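Local atomic coordinates of unsaturated glucuronyl hydrolase (Streptococcus agalactiae, PDB entry 2ZZR), a protein that hydrolyses unsaturated disaccharides from chondroitin, hyaluronan and heparin, releasing the 4,5-unsaturated uronic acid by cleaving 1,3- or 1,4-glycosidic bonds. Residues A[270-275]-A[325-330]; A[76-81]-A[95-100]; A[124-129]-A[133-138]. One frame throughout, in Å; residues are numbered along the deposited sequence.

How the contacts relate
Following the chain, the three contacts come in series and none nests in or crosses another. Contact 2 closes first, joining helix 70-84 to helix 87-105 across thirteen intervening residues, most of them helical. Contact 3 follows with a very short loop, three residues separating 124-129 from 133-138 where helix 115-130 turns back into helix 133-147. These two abut: Trp78 and Val97 of contact 2 pack on Glu126 of contact 3, their centres are 10 Å apart, and together they form one patch of the helical barrel. Contact 1 comes last and spans 49 residues, tying helix 265-280 to the turn that leads into helix 328-346, with its centre 34 Å from those of both other contacts.

Contact 1: residues A[270-275]-A[325-330]; sequences LFKGMT and DPDKET
Lys272 NZ is gripped by the carboxylate of Asp325 and by a water molecule. The contact joins helix 265-280 to the turn leading into helix 328-346, two parts of the helical barrel of this family 88 glycoside hydrolase that are far apart in sequence. The salt bridge to Asp325 OD1 measures 2.8 Å from Lys272 NZ and uses the syn lone pair of that oxygen, on the side of OD2, which lies 3.3 Å from Lys272 NZ. The two side chains arrive from opposite directions. Bends at chi3 and chi4 (66° and 67°) curl the end of the lysine, and Lys272 CE passes 3.4 Å from Asp325 OD1. The other oxygen is held too: Asp325 OD2 accepts from Asp327 N at 2.9 Å, nearly in line with its C-O bond, an Asx turn and a capping bond, within the type I turn from Asp325 to Lys328. The same ammonium group donates to the water, which passes a hydrogen bond on to Asp327 OD2, so the second aspartate is reached indirectly, and its negative charge probably adds to the attraction. Lys328, at the end of this turn, forms a salt bridge with Glu323. One residue before the lysine, Phe271 packs edge-to-face against Tyr331 of helix 328-346, while Thr275 OG1 donates to Phe271 O at 2.8 Å and sits over the centre of the Phe271 ring.

Contact 2: residues A[76-81]-A[95-100]; sequences CLWLAY and KNVLSF
Trp78 meets Val97 at the edge of its indole, where the methyl CG2 of Val97 lies near the ring plane, 4.2 Å from Trp78 CZ2 and equally far from Trp78 NE1. The valine sets CG1 anti to its backbone N (chi1 170°), which leaves CG2 to face the tryptophan, and the two side chains cross at about a right angle. Beside them Leu77 CD1 touches the amide nitrogen of Asn96, ND2, at 3.9 Å, again with the side chains crossing steeply. The four residues are buried, yet they share little surface, because the helices stand well apart here, with 9.9 Å between the CA atoms of Leu77 and Asn96. Helices 70-84 and 87-105 follow each other in the chain and run roughly antiparallel, a helical hairpin of the alpha barrel of this family. The polar end of Asn96 is turned to the first helix as well, where ND2 hydrogen-bonds to Thr74 OG1. In the next shell, Tyr81 CD1 lies in plane at the other edge of the Trp78 ring, and Trp78 NE1 makes a weak hydrogen bond to Ser122 O of helix 115-130. That helix also supplies Ala125, which packs on Trp78.

Contact 3: residues A[124-129]-A[133-138]; sequences TAEYRI and VKALEA
Tyr127 and Leu136 lie side by side and point the same way, with the leucine spread under one face of the phenol ring. They sit in a tight, roughly antiparallel helical hairpin of the alpha barrel, where helix 115-130 is followed almost at once by helix 133-147; the axes of the two segments approach to 7.8 Å, with 141° between their N-to-C directions. Leu136 CD1 stands over the middle of the Tyr127 ring, 4.1 Å from its centroid and only 5° off the normal, a CH-pi contact. The other branch and the stem of the leucine press on the same face nearer its rim: Leu136 CB is 3.7 Å from Tyr127 CD2, and Leu136 CD2 is 3.8 Å from Tyr127 CE2. Both side chains set CG anti to the backbone N (chi1 -175° for the tyrosine), which lays them alongside one another instead of end on.

Ala135 brings the backbones together. Its small side chain points at helix 115-130, and the CA atoms of Tyr127 and Ala135 are 5.8 Å apart. Ala135 CB rests against Glu126 CB at 3.9 Å and comes about as close to the backbone N of Tyr127. Glu126 reaches on past the alanine to His94, whose ND1 is hydrogen-bonded to Glu126 OE2. Where helix 133-147 begins, Asp132 OD2 accepts from Ala135 N, and further along the hairpin Thr124 OG1 is hydrogen-bonded to Thr139 OG1.

Contact 1: residues A[270-275]-A[325-330]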
ATOM      1  N   LEU A 270     -13.858  11.279  -2.987  1.00 12.90           N
ATOM      2  CA  LEU A 270     -13.803   9.843  -2.708  1.00 13.23           C
ATOM      3  C   LEU A 270     -12.824   9.547  -1.570  1.00 13.35           C
ATOM      4  O   LEU A 270     -13.115   8.732  -0.685  1.00 12.50           O
ATOM      5  CB  LEU A 270     -13.435   9.064  -3.968  1.00 13.90           C
ATOM      6  CG  LEU A 270     -13.808   7.578  -3.954  1.00 15.31           C
ATOM      7  CD1 LEU A 270     -15.336   7.389  -3.894  1.00 16.14           C
ATOM      8  CD2 LEU A 270     -13.231   6.887  -5.160  1.00 15.80           C
ATOM      9  N   PHE A 271     -11.673  10.224  -1.590  1.00 12.62           N
ATOM     10  CA  PHE A 271     -10.718  10.153  -0.481  1.00 12.80           C
ATOM     11  C   PHE A 271     -11.339  10.559   0.844  1.00 13.01           C
ATOM     12  O   PHE A 271     -11.151   9.883   1.852  1.00 13.04           O
ATOM     13  CB  PHE A 271      -9.486  11.035  -0.743  1.00 12.81           C
ATOM     14  CG  PHE A 271      -8.614  11.241   0.482  1.00 12.10           C
ATOM     15  CD1 PHE A 271      -7.553  10.379   0.749  1.00 13.40           C
ATOM     16  CD2 PHE A 271      -8.856  12.305   1.363  1.00 12.45           C
ATOM     17  CE1 PHE A 271      -6.736  10.570   1.880  1.00 12.70           C
ATOM     18  CE2 PHE A 271      -8.053  12.502   2.497  1.00 11.82           C
ATOM     19  CZ  PHE A 271      -6.991  11.629   2.754  1.00 12.63           C
ATOM     20  N   LYS A 272     -12.056  11.681   0.851  1.00 13.00           N
ATOM     21  CA  LYS A 272     -12.649  12.184   2.082  1.00 13.32           C
ATOM     22  C   LYS A 272     -13.622  11.141   2.647  1.00 13.55           C
ATOM     23  O   LYS A 272     -13.614  10.862   3.845  1.00 13.42           O
ATOM     24  CB  LYS A 272     -13.330  13.539   1.835  1.00 13.07           C
ATOM     25  CG  LYS A 272     -12.323  14.715   1.733  1.00 13.24           C
ATOM     26  CD  LYS A 272     -12.853  15.911   0.907  1.00 14.04           C
ATOM     27  CE  LYS A 272     -14.049  16.620   1.547  1.00 15.83           C
ATOM     28  NZ  LYS A 272     -13.750  17.338   2.816  1.00 14.53           N
ATOM     29  N   GLY A 273     -14.419  10.541   1.771  1.00 13.75           N
ATOM     30  CA  GLY A 273     -15.372   9.504   2.184  1.00 13.80           C
ATOM     31  C   GLY A 273     -14.684   8.314   2.832  1.00 14.02           C
ATOM     32  O   GLY A 273     -15.014   7.932   3.965  1.00 14.40           O
ATOM     33  N   MET A 274     -13.713   7.737   2.125  1.00 13.79           N
ATOM     34  CA  MET A 274     -13.028   6.530   2.608  1.00 13.90           C
ATOM     35  C   MET A 274     -12.194   6.787   3.856  1.00 13.74           C
ATOM     36  O   MET A 274     -12.141   5.949   4.759  1.00 13.92           O
ATOM     37  CB  MET A 274     -12.156   5.909   1.510  1.00 13.49           C
ATOM     38  CG  MET A 274     -12.925   5.461   0.270  1.00 13.73           C
ATOM     39  SD  MET A 274     -12.032   4.259  -0.727  1.00 14.86           S
ATOM     40  CE  MET A 274     -12.150   2.782   0.294  1.00 14.73           C
ATOM     41  N   THR A 275     -11.552   7.953   3.917  1.00 13.46           N
ATOM     42  CA  THR A 275     -10.687   8.282   5.044  1.00 13.41           C
ATOM     43  C   THR A 275     -11.507   8.568   6.299  1.00 13.92           C
ATOM     44  O   THR A 275     -11.153   8.107   7.389  1.00 13.90           O
ATOM     45  CB  THR A 275      -9.745   9.455   4.691  1.00 13.16           C
ATOM     46  OG1 THR A 275      -9.011   9.106   3.510  1.00 12.41           O
ATOM     47  CG2 THR A 275      -8.767   9.737   5.817  1.00 13.18           C
ATOM     48  N   ASP A 325     -10.357  23.447   2.909  1.00 14.51           N
ATOM     49  CA  ASP A 325     -11.088  22.239   3.309  1.00 14.82           C
ATOM     50  C   ASP A 325     -11.138  22.203   4.838  1.00 14.79           C
ATOM     51  O   ASP A 325     -10.093  22.206   5.488  1.00 14.80           O
ATOM     52  CB  ASP A 325     -10.445  20.971   2.735  1.00 14.69           C
ATOM     53  CG  ASP A 325     -11.287  19.721   2.998  1.00 14.90           C
ATOM     54  OD1 ASP A 325     -11.717  19.069   2.028  1.00 16.10           O
ATOM     55  OD2 ASP A 325     -11.516  19.403   4.176  1.00 14.78           O
ATOM     56  N   PRO A 326     -12.361  22.183   5.423  1.00 15.20           N
ATOM     57  CA  PRO A 326     -12.491  22.336   6.874  1.00 15.39           C
ATOM     58  C   PRO A 326     -11.889  21.173   7.667  1.00 15.23           C
ATOM     59  O   PRO A 326     -11.685  21.295   8.874  1.00 15.74           O
ATOM     60  CB  PRO A 326     -14.011  22.414   7.088  1.00 15.47           C
ATOM     61  CG  PRO A 326     -14.598  21.714   5.927  1.00 15.51           C
ATOM     62  CD  PRO A 326     -13.669  22.009   4.768  1.00 15.54           C
ATOM     63  N   ASP A 327     -11.590  20.075   6.982  1.00 15.27           N
ATOM     64  CA  ASP A 327     -11.015  18.903   7.635  1.00 15.22           C
ATOM     65  C   ASP A 327      -9.522  18.720   7.392  1.00 14.95           C
ATOM     66  O   ASP A 327      -8.927  17.781   7.924  1.00 14.45           O
ATOM     67  CB  ASP A 327     -11.767  17.642   7.210  1.00 15.56           C
ATOM     68  CG  ASP A 327     -13.150  17.544   7.837  1.00 16.75           C
ATOM     69  OD1 ASP A 327     -13.387  18.153   8.901  1.00 19.84           O
ATOM     70  OD2 ASP A 327     -13.999  16.859   7.246  1.00 18.90           O
ATOM     71  N   LYS A 328      -8.913  19.614   6.609  1.00 14.75           N
ATOM     72  CA  LYS A 328      -7.488  19.477   6.292  1.00 14.43           C
ATOM     73  C   LYS A 328      -6.621  19.411   7.541  1.00 14.74           C
ATOM     74  O   LYS A 328      -5.773  18.527   7.666  1.00 14.67           O
ATOM     75  CB  LYS A 328      -6.993  20.591   5.362  1.00 14.05           C
ATOM     76  CG  LYS A 328      -5.559  20.356   4.903  1.00 14.01           C
ATOM     77  CD  LYS A 328      -5.094  21.357   3.861  1.00 13.08           C
ATOM     78  CE  LYS A 328      -3.718  20.955   3.334  1.00 13.77           C
ATOM     79  NZ  LYS A 328      -3.277  21.834   2.194  1.00 13.33           N
ATOM     80  N   GLU A 329      -6.837  20.339   8.471  1.00 15.04           N
ATOM     81  CA  GLU A 329      -6.067  20.334   9.702  1.00 15.64           C
ATOM     82  C   GLU A 329      -6.326  19.068  10.533  1.00 15.52           C
ATOM     83  O   GLU A 329      -5.392  18.492  11.109  1.00 15.47           O
ATOM     84  CB  GLU A 329      -6.346  21.589  10.525  1.00 16.22           C
ATOM     85  CG  GLU A 329      -5.580  21.585  11.824  1.00 18.18           C
ATOM     86  CD  GLU A 329      -5.414  22.955  12.407  1.00 22.06           C
ATOM     87  OE1 GLU A 329      -6.399  23.472  12.981  1.00 23.72           O
ATOM     88  OE2 GLU A 329      -4.291  23.499  12.307  1.00 22.04           O
ATOM     89  N   THR A 330      -7.584  18.635  10.583  1.00 15.15           N
ATOM     90  CA  THR A 330      -7.923  17.367  11.245  1.00 15.11           C
ATOM     91  C   THR A 330      -7.130  16.193  10.654  1.00 14.72           C
ATOM     92  O   THR A 330      -6.568  15.394  11.407  1.00 14.35           O
ATOM     93  CB  THR A 330      -9.434  17.090  11.207  1.00 15.37           C
ATOM     94  OG1 THR A 330     -10.130  18.206  11.770  1.00 16.31           O
ATOM     95  CG2 THR A 330      -9.782  15.836  12.021  1.00 15.55           C
TER
HETATM   96  O   HOH W   1     -13.528  15.526   4.988  1.00 20.02           O

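Contact 2: residues A[76-81]-A[95-100]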
ATOM      1  N   CYS A  76      12.307  -1.115   1.645  1.00 15.11           N
ATOM      2  CA  CYS A  76      12.850  -0.762   2.967  1.00 15.51           C
ATOM      3  C   CYS A  76      14.320  -0.362   2.834  1.00 15.90           C
ATOM      4  O   CYS A  76      14.760   0.636   3.422  1.00 16.07           O
ATOM      5  CB  CYS A  76      12.725  -1.921   3.967  1.00 15.28           C
ATOM      6  SG  CYS A  76      11.041  -2.269   4.564  1.00 15.93           S
ATOM      7  N   LEU A  77      15.070  -1.138   2.057  1.00 16.15           N
ATOM      8  CA  LEU A  77      16.490  -0.849   1.823  1.00 16.65           C
ATOM      9  C   LEU A  77      16.709   0.505   1.142  1.00 16.83           C
ATOM     10  O   LEU A  77      17.588   1.272   1.559  1.00 17.17           O
ATOM     11  CB  LEU A  77      17.153  -1.965   1.011  1.00 16.89           C
ATOM     12  CG  LEU A  77      17.066  -3.376   1.604  1.00 17.07           C
ATOM     13  CD1 LEU A  77      17.784  -4.374   0.701  1.00 17.78           C
ATOM     14  CD2 LEU A  77      17.581  -3.439   3.035  1.00 18.21           C
ATOM     15  N   TRP A  78      15.918   0.801   0.110  1.00 16.58           N
ATOM     16  CA  TRP A  78      16.044   2.079  -0.604  1.00 16.73           C
ATOM     17  C   TRP A  78      15.659   3.259   0.283  1.00 16.92           C
ATOM     18  O   TRP A  78      16.310   4.308   0.239  1.00 16.83           O
ATOM     19  CB  TRP A  78      15.228   2.112  -1.904  1.00 16.71           C
ATOM     20  CG  TRP A  78      15.790   1.300  -3.035  1.00 17.19           C
ATOM     21  CD1 TRP A  78      15.130   0.353  -3.767  1.00 16.90           C
ATOM     22  CD2 TRP A  78      17.123   1.362  -3.566  1.00 17.68           C
ATOM     23  NE1 TRP A  78      15.962  -0.172  -4.727  1.00 18.22           N
ATOM     24  CE2 TRP A  78      17.195   0.422  -4.622  1.00 17.88           C
ATOM     25  CE3 TRP A  78      18.265   2.113  -3.247  1.00 18.31           C
ATOM     26  CZ2 TRP A  78      18.367   0.208  -5.359  1.00 17.71           C
ATOM     27  CZ3 TRP A  78      19.429   1.904  -3.984  1.00 17.28           C
ATOM     28  CH2 TRP A  78      19.469   0.965  -5.032  1.00 17.46           C
ATOM     29  N   LEU A  79      14.617   3.091   1.096  1.00 16.82           N
ATOM     30  CA  LEU A  79      14.220   4.150   2.024  1.00 16.80           C
ATOM     31  C   LEU A  79      15.336   4.445   3.018  1.00 17.60           C
ATOM     32  O   LEU A  79      15.654   5.609   3.275  1.00 17.94           O
ATOM     33  CB  LEU A  79      12.949   3.775   2.771  1.00 16.42           C
ATOM     34  CG  LEU A  79      11.691   3.823   1.909  1.00 15.21           C
ATOM     35  CD1 LEU A  79      10.549   3.254   2.721  1.00 14.54           C
ATOM     36  CD2 LEU A  79      11.377   5.255   1.455  1.00 14.61           C
ATOM     37  N   ALA A  80      15.926   3.380   3.558  1.00 17.72           N
ATOM     38  CA  ALA A  80      17.062   3.496   4.474  1.00 18.70           C
ATOM     39  C   ALA A  80      18.234   4.191   3.779  1.00 19.40           C
ATOM     40  O   ALA A  80      18.901   5.050   4.375  1.00 19.42           O
ATOM     41  CB  ALA A  80      17.475   2.111   4.978  1.00 18.32           C
ATOM     42  N   TYR A  81      18.470   3.819   2.521  1.00 19.86           N
ATOM     43  CA  TYR A  81      19.538   4.401   1.709  1.00 20.97           C
ATOM     44  C   TYR A  81      19.353   5.904   1.495  1.00 21.50           C
ATOM     45  O   TYR A  81      20.322   6.664   1.512  1.00 21.74           O
ATOM     46  CB  TYR A  81      19.654   3.679   0.364  1.00 21.25           C
ATOM     47  CG  TYR A  81      20.696   4.271  -0.558  1.00 21.37           C
ATOM     48  CD1 TYR A  81      20.324   4.978  -1.702  1.00 21.76           C
ATOM     49  CD2 TYR A  81      22.058   4.141  -0.276  1.00 22.15           C
ATOM     50  CE1 TYR A  81      21.284   5.531  -2.548  1.00 22.60           C
ATOM     51  CE2 TYR A  81      23.019   4.689  -1.111  1.00 21.49           C
ATOM     52  CZ  TYR A  81      22.627   5.382  -2.240  1.00 22.38           C
ATOM     53  OH  TYR A  81      23.575   5.925  -3.072  1.00 22.54           O
ATOM     54  N   LYS A  95      21.339  -5.424  -6.138  1.00 19.66           N
ATOM     55  CA  LYS A  95      21.346  -6.861  -6.396  1.00 19.96           C
ATOM     56  C   LYS A  95      19.916  -7.406  -6.443  1.00 19.68           C
ATOM     57  O   LYS A  95      19.595  -8.229  -7.310  1.00 20.06           O
ATOM     58  CB  LYS A  95      22.198  -7.599  -5.366  1.00 20.12           C
ATOM     59  CG  LYS A  95      23.693  -7.505  -5.673  1.00 22.23           C
ATOM     60  CD  LYS A  95      24.523  -8.164  -4.599  1.00 25.56           C
ATOM     61  CE  LYS A  95      25.997  -7.829  -4.782  1.00 28.24           C
ATOM     62  NZ  LYS A  95      26.779  -8.187  -3.568  1.00 30.87           N
ATOM     63  N   ASN A  96      19.062  -6.929  -5.533  1.00 19.17           N
ATOM     64  CA  ASN A  96      17.623  -7.237  -5.593  1.00 18.62           C
ATOM     65  C   ASN A  96      17.042  -6.818  -6.941  1.00 18.12           C
ATOM     66  O   ASN A  96      16.338  -7.589  -7.589  1.00 17.77           O
ATOM     67  CB  ASN A  96      16.847  -6.546  -4.465  1.00 18.40           C
ATOM     68  CG  ASN A  96      17.062  -7.179  -3.106  1.00 18.45           C
ATOM     69  OD1 ASN A  96      17.828  -8.145  -2.945  1.00 20.72           O
ATOM     70  ND2 ASN A  96      16.395  -6.624  -2.103  1.00 15.85           N
ATOM     71  N   VAL A  97      17.348  -5.593  -7.366  1.00 17.93           N
ATOM     72  CA  VAL A  97      16.924  -5.091  -8.676  1.00 18.08           C
ATOM     73  C   VAL A  97      17.301  -6.045  -9.819  1.00 18.29           C
ATOM     74  O   VAL A  97      16.490  -6.313 -10.708  1.00 18.09           O
ATOM     75  CB  VAL A  97      17.468  -3.655  -8.939  1.00 17.83           C
ATOM     76  CG1 VAL A  97      17.239  -3.233 -10.381  1.00 18.38           C
ATOM     77  CG2 VAL A  97      16.820  -2.667  -7.973  1.00 17.57           C
ATOM     78  N   LEU A  98      18.530  -6.561  -9.792  1.00 18.82           N
ATOM     79  CA  LEU A  98      18.972  -7.485 -10.837  1.00 19.03           C
ATOM     80  C   LEU A  98      18.172  -8.791 -10.805  1.00 18.78           C
ATOM     81  O   LEU A  98      17.845  -9.349 -11.857  1.00 18.81           O
ATOM     82  CB  LEU A  98      20.481  -7.743 -10.744  1.00 19.83           C
ATOM     83  CG  LEU A  98      21.376  -6.534 -11.077  1.00 20.64           C
ATOM     84  CD1 LEU A  98      22.860  -6.884 -10.920  1.00 21.82           C
ATOM     85  CD2 LEU A  98      21.099  -6.004 -12.472  1.00 21.47           C
ATOM     86  N   SER A  99      17.840  -9.241  -9.595  1.00 18.42           N
ATOM     87  CA  SER A  99      16.961 -10.391  -9.387  1.00 18.55           C
ATOM     88  C   SER A  99      15.565 -10.139  -9.960  1.00 18.18           C
ATOM     89  O   SER A  99      14.983 -11.017 -10.595  1.00 17.92           O
ATOM     90  CB  SER A  99      16.870 -10.736  -7.897  1.00 18.71           C
ATOM     91  OG  SER A  99      15.923 -11.767  -7.657  1.00 19.56           O
ATOM     92  N   PHE A 100      15.024  -8.943  -9.727  1.00 17.92           N
ATOM     93  CA  PHE A 100      13.734  -8.569 -10.318  1.00 17.83           C
ATOM     94  C   PHE A 100      13.785  -8.523 -11.845  1.00 17.86           C
ATOM     95  O   PHE A 100      12.839  -8.928 -12.515  1.00 18.17           O
ATOM     96  CB  PHE A 100      13.216  -7.248  -9.729  1.00 17.48           C
ATOM     97  CG  PHE A 100      12.657  -7.390  -8.342  1.00 17.18           C
ATOM     98  CD1 PHE A 100      13.363  -6.924  -7.239  1.00 15.96           C
ATOM     99  CD2 PHE A 100      11.426  -8.008  -8.135  1.00 16.56           C
ATOM    100  CE1 PHE A 100      12.858  -7.062  -5.950  1.00 15.79           C
ATOM    101  CE2 PHE A 100      10.910  -8.156  -6.853  1.00 15.84           C
ATOM    102  CZ  PHE A 100      11.625  -7.684  -5.756  1.00 16.26           C
TER

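Contact 3: residues A[124-129]-A[133-138]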
ATOM      1  N   THR A 124      11.621   0.731  -9.766  1.00 15.08           N
ATOM      2  CA  THR A 124      11.300   2.138 -10.025  1.00 14.99           C
ATOM      3  C   THR A 124      11.963   3.019  -8.962  1.00 15.12           C
ATOM      4  O   THR A 124      12.458   4.105  -9.272  1.00 15.17           O
ATOM      5  CB  THR A 124       9.786   2.395 -10.110  1.00 14.85           C
ATOM      6  OG1 THR A 124       9.195   1.386 -10.933  1.00 14.90           O
ATOM      7  CG2 THR A 124       9.512   3.753 -10.739  1.00 14.57           C
ATOM      8  N   ALA A 125      11.995   2.526  -7.727  1.00 15.60           N
ATOM      9  CA  ALA A 125      12.696   3.194  -6.629  1.00 16.12           C
ATOM     10  C   ALA A 125      14.133   3.540  -7.004  1.00 16.87           C
ATOM     11  O   ALA A 125      14.547   4.699  -6.869  1.00 16.30           O
ATOM     12  CB  ALA A 125      12.677   2.346  -5.383  1.00 16.08           C
ATOM     13  N   GLU A 126      14.894   2.550  -7.476  1.00 17.16           N
ATOM     14  CA  GLU A 126      16.278   2.839  -7.854  1.00 18.01           C
ATOM     15  C   GLU A 126      16.349   3.855  -8.981  1.00 18.52           C
ATOM     16  O   GLU A 126      17.191   4.756  -8.948  1.00 19.03           O
ATOM     17  CB  GLU A 126      17.094   1.598  -8.213  1.00 17.90           C
ATOM     18  CG  GLU A 126      18.567   2.004  -8.420  1.00 18.93           C
ATOM     19  CD  GLU A 126      19.537   0.860  -8.568  1.00 20.76           C
ATOM     20  OE1 GLU A 126      20.732   1.085  -8.267  1.00 21.51           O
ATOM     21  OE2 GLU A 126      19.127  -0.240  -8.993  1.00 20.55           O
ATOM     22  N   TYR A 127      15.465   3.721  -9.971  1.00 19.10           N
ATOM     23  CA  TYR A 127      15.430   4.675 -11.072  1.00 19.67           C
ATOM     24  C   TYR A 127      15.241   6.117 -10.586  1.00 19.62           C
ATOM     25  O   TYR A 127      15.918   7.022 -11.073  1.00 19.27           O
ATOM     26  CB  TYR A 127      14.379   4.314 -12.123  1.00 20.42           C
ATOM     27  CG  TYR A 127      14.441   5.237 -13.322  1.00 21.67           C
ATOM     28  CD1 TYR A 127      13.461   6.209 -13.529  1.00 22.30           C
ATOM     29  CD2 TYR A 127      15.505   5.166 -14.226  1.00 21.96           C
ATOM     30  CE1 TYR A 127      13.522   7.069 -14.626  1.00 23.16           C
ATOM     31  CE2 TYR A 127      15.579   6.027 -15.324  1.00 23.01           C
ATOM     32  CZ  TYR A 127      14.587   6.974 -15.513  1.00 22.85           C
ATOM     33  OH  TYR A 127      14.650   7.829 -16.586  1.00 23.77           O
ATOM     34  N   ARG A 128      14.327   6.322  -9.634  1.00 19.55           N
ATOM     35  CA  ARG A 128      14.132   7.640  -9.009  1.00 19.83           C
ATOM     36  C   ARG A 128      15.423   8.150  -8.385  1.00 20.09           C
ATOM     37  O   ARG A 128      15.762   9.335  -8.504  1.00 20.25           O
ATOM     38  CB  ARG A 128      13.085   7.581  -7.895  1.00 19.79           C
ATOM     39  CG  ARG A 128      11.722   7.106  -8.312  1.00 19.44           C
ATOM     40  CD  ARG A 128      11.009   8.119  -9.161  1.00 19.84           C
ATOM     41  NE  ARG A 128       9.581   7.820  -9.202  1.00 17.79           N
ATOM     42  CZ  ARG A 128       8.780   8.091 -10.224  1.00 18.47           C
ATOM     43  NH1 ARG A 128       7.495   7.784 -10.139  1.00 17.59           N
ATOM     44  NH2 ARG A 128       9.249   8.678 -11.319  1.00 18.14           N
ATOM     45  N   ILE A 129      16.121   7.245  -7.708  1.00 20.09           N
ATOM     46  CA  ILE A 129      17.256   7.600  -6.866  1.00 20.52           C
ATOM     47  C   ILE A 129      18.513   7.908  -7.686  1.00 21.09           C
ATOM     48  O   ILE A 129      19.179   8.926  -7.452  1.00 21.20           O
ATOM     49  CB  ILE A 129      17.514   6.514  -5.789  1.00 20.53           C
ATOM     50  CG1 ILE A 129      16.358   6.498  -4.778  1.00 20.25           C
ATOM     51  CG2 ILE A 129      18.849   6.755  -5.068  1.00 20.52           C
ATOM     52  CD1 ILE A 129      16.297   5.259  -3.888  1.00 20.25           C
ATOM     53  N   VAL A 133      19.672   2.190 -15.445  1.00 22.58           N
ATOM     54  CA  VAL A 133      18.997   1.782 -16.681  1.00 22.80           C
ATOM     55  C   VAL A 133      18.420   0.363 -16.642  1.00 22.39           C
ATOM     56  O   VAL A 133      17.446   0.076 -17.340  1.00 22.22           O
ATOM     57  CB  VAL A 133      19.896   1.967 -17.937  1.00 23.04           C
ATOM     58  CG1 VAL A 133      20.217   3.450 -18.142  1.00 23.70           C
ATOM     59  CG2 VAL A 133      21.169   1.132 -17.836  1.00 24.06           C
ATOM     60  N   LYS A 134      19.017  -0.518 -15.843  1.00 22.34           N
ATOM     61  CA  LYS A 134      18.482  -1.877 -15.681  1.00 22.40           C
ATOM     62  C   LYS A 134      17.237  -1.860 -14.791  1.00 22.05           C
ATOM     63  O   LYS A 134      16.306  -2.643 -15.000  1.00 22.13           O
ATOM     64  CB  LYS A 134      19.538  -2.838 -15.133  1.00 22.86           C
ATOM     65  CG  LYS A 134      20.602  -3.219 -16.168  1.00 24.09           C
ATOM     66  CD  LYS A 134      21.496  -4.350 -15.674  1.00 27.16           C
ATOM     67  CE  LYS A 134      22.474  -4.796 -16.760  1.00 29.03           C
ATOM     68  NZ  LYS A 134      21.823  -5.664 -17.789  1.00 30.55           N
ATOM     69  N   ALA A 135      17.229  -0.958 -13.812  1.00 21.63           N
ATOM     70  CA  ALA A 135      16.041  -0.714 -12.984  1.00 21.04           C
ATOM     71  C   ALA A 135      14.880  -0.190 -13.839  1.00 20.91           C
ATOM     72  O   ALA A 135      13.731  -0.618 -13.675  1.00 20.52           O
ATOM     73  CB  ALA A 135      16.365   0.253 -11.849  1.00 21.00           C
ATOM     74  N   LEU A 136      15.186   0.725 -14.759  1.00 20.62           N
ATOM     75  CA  LEU A 136      14.199   1.217 -15.712  1.00 20.55           C
ATOM     76  C   LEU A 136      13.698   0.099 -16.629  1.00 20.40           C
ATOM     77  O   LEU A 136      12.498  -0.046 -16.838  1.00 20.13           O
ATOM     78  CB  LEU A 136      14.763   2.380 -16.537  1.00 20.64           C
ATOM     79  CG  LEU A 136      13.853   2.990 -17.608  1.00 20.71           C
ATOM     80  CD1 LEU A 136      12.557   3.538 -17.002  1.00 20.68           C
ATOM     81  CD2 LEU A 136      14.584   4.082 -18.391  1.00 20.82           C
ATOM     82  N   GLU A 137      14.631  -0.684 -17.167  1.00 20.14           N
ATOM     83  CA  GLU A 137      14.306  -1.793 -18.059  1.00 20.25           C
ATOM     84  C   GLU A 137      13.332  -2.767 -17.391  1.00 19.24           C
ATOM     85  O   GLU A 137      12.321  -3.145 -17.984  1.00 19.17           O
ATOM     86  CB  GLU A 137      15.587  -2.525 -18.465  1.00 20.19           C
ATOM     87  CG  GLU A 137      15.372  -3.684 -19.427  1.00 21.40           C
ATOM     88  CD  GLU A 137      16.639  -4.491 -19.662  1.00 22.04           C
ATOM     89  OE1 GLU A 137      16.526  -5.616 -20.188  1.00 24.79           O
ATOM     90  OE2 GLU A 137      17.740  -4.012 -19.310  1.00 24.15           O
ATOM     91  N   ALA A 138      13.641  -3.155 -16.158  1.00 18.79           N
ATOM     92  CA  ALA A 138      12.790  -4.074 -15.398  1.00 18.25           C
ATOM     93  C   ALA A 138      11.404  -3.475 -15.171  1.00 18.11           C
ATOM     94  O   ALA A 138      10.394  -4.175 -15.275  1.00 17.84           O
ATOM     95  CB  ALA A 138      13.439  -4.431 -14.073  1.00 18.22           C
TER